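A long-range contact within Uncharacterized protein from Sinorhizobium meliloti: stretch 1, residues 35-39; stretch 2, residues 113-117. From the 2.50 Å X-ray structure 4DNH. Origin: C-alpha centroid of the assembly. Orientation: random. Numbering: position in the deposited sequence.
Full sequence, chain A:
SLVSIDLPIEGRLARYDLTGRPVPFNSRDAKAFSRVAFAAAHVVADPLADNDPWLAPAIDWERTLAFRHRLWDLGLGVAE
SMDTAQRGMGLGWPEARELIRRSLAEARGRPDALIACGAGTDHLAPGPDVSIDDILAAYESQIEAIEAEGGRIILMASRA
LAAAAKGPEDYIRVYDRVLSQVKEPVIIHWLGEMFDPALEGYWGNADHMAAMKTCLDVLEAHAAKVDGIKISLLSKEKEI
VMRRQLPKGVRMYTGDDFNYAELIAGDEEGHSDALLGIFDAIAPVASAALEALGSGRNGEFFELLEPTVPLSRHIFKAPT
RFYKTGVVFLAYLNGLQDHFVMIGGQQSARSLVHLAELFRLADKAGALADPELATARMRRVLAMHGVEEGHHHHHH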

# COMPACT_ATOMS: atom_id res chain seq x y z
N ARG A 35 -11.18 11.56 -8.04
CA ARG A 35 -11.05 10.23 -7.46
C ARG A 35 -10.73 10.35 -5.98
O ARG A 35 -10.19 11.36 -5.56
CB ARG A 35 -9.91 9.46 -8.14
CG ARG A 35 -10.09 9.19 -9.62
CD ARG A 35 -11.09 8.09 -9.88
NE ARG A 35 -11.27 7.86 -11.31
CZ ARG A 35 -12.15 8.50 -12.07
NH1 ARG A 35 -12.96 9.41 -11.54
NH2 ARG A 35 -12.23 8.22 -13.36
N VAL A 36 -11.06 9.30 -5.22
CA VAL A 36 -10.57 9.12 -3.84
C VAL A 36 -9.33 8.21 -3.80
O VAL A 36 -9.42 6.99 -4.02
CB VAL A 36 -11.66 8.55 -2.92
CG1 VAL A 36 -11.13 8.39 -1.49
CG2 VAL A 36 -12.88 9.45 -2.93
N ALA A 37 -8.17 8.81 -3.52
CA ALA A 37 -6.88 8.13 -3.63
C ALA A 37 -6.15 8.12 -2.32
O ALA A 37 -5.93 9.18 -1.73
CB ALA A 37 -6.03 8.82 -4.68
N PHE A 38 -5.77 6.92 -1.87
CA PHE A 38 -4.93 6.73 -0.70
C PHE A 38 -3.59 6.17 -1.15
O PHE A 38 -3.52 5.32 -2.05
CB PHE A 38 -5.49 5.63 0.20
CG PHE A 38 -6.70 6.03 0.98
CD1 PHE A 38 -7.97 5.84 0.46
CD2 PHE A 38 -6.57 6.50 2.28
CE1 PHE A 38 -9.10 6.18 1.20
CE2 PHE A 38 -7.69 6.82 3.02
CZ PHE A 38 -8.95 6.67 2.49
N ALA A 39 -2.53 6.60 -0.48
CA ALA A 39 -1.30 5.85 -0.55
C ALA A 39 -1.15 5.00 0.73
O ALA A 39 -1.34 5.48 1.85
CB ALA A 39 -0.13 6.80 -0.73
N ALA A 113 -6.30 16.22 6.10
CA ALA A 113 -5.67 14.93 6.28
C ALA A 113 -6.66 13.77 6.26
O ALA A 113 -7.35 13.51 7.25
CB ALA A 113 -4.86 14.92 7.57
N LEU A 114 -6.72 13.07 5.12
CA LEU A 114 -7.56 11.88 4.99
C LEU A 114 -6.73 10.64 5.37
O LEU A 114 -5.59 10.48 4.94
CB LEU A 114 -8.11 11.77 3.57
CG LEU A 114 -8.71 10.44 3.06
CD1 LEU A 114 -10.12 10.20 3.59
CD2 LEU A 114 -8.71 10.42 1.53
N ILE A 115 -7.32 9.77 6.17
CA ILE A 115 -6.61 8.67 6.79
C ILE A 115 -7.60 7.61 7.22
O ILE A 115 -8.70 7.91 7.68
CB ILE A 115 -5.70 9.15 7.97
CG1 ILE A 115 -5.07 7.96 8.70
CG2 ILE A 115 -6.47 10.06 8.95
CD1 ILE A 115 -3.76 8.28 9.38
N ALA A 116 -7.20 6.36 7.03
CA ALA A 116 -7.98 5.21 7.47
C ALA A 116 -6.99 4.16 7.91
O ALA A 116 -5.90 4.04 7.34
CB ALA A 116 -8.87 4.70 6.34
N CYS A 117 -7.39 3.38 8.91
CA CYS A 117 -6.45 2.60 9.68
C CYS A 117 -6.75 1.13 9.59
O CYS A 117 -7.87 0.70 9.86
CB CYS A 117 -6.51 3.04 11.13
SG CYS A 117 -6.29 4.82 11.28

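The contact is small and apolar: 184 Å² is buried in total, and no hydrogen bond crosses between the stretches. The closest CA pair, Phe-38 CA and Ile-115 CA, lies 7.9 Å apart, so side chains, not paired backbones, fill the space between the two segments.

Phe-38 and Leu-114 dominate, covered over 71 and 62 Å² respectively. The CA-to-CB bond of Leu-114 points toward stretch 1, whereas that of Phe-38 points sideways; with chi1 at -74° (m) and chi2 at 90°, the Phe-38 ring nevertheless brings its far end closer to stretch 2. Leu-114, with chi1 t and chi2 p, sets its CD2 methyl over one face of this ring. Leu-114 CD2 sits 4.2 Å from the centroid of the Phe-38 ring, only 23° off the normal, which is the geometry of a CH-pi contact. The closest approach of the pair is Phe-38 CE2 to Leu-114 CG, 3.8 Å, showing that the branch point of the leucine also packs against the ring.

The same methyl reaches the hollow beside Val-36. There Val-36 CG1 and Leu-114 CD2 are 4.4 Å apart, a looser apolar contact, and Ala-37 O, 4.5 Å from Leu-114 CD2, is at the edge of contact range. The Leu-114 methyl is thus the bump, and the ring face and the valine methyl are two walls of the recess that receives it.

Farther along, the ring meets backbone and a small side chain. Ile-115 C lies near the ring plane, at the edge, 4.3 Å from Phe-38 CE2; the CA-to-CB bond of Ile-115 points away from stretch 1. The CA-to-CB bond of Ala-116 points toward stretch 1, and Ala-116 CB stands 4.1 Å from Phe-38 CE2, a single methyl against the ring's end.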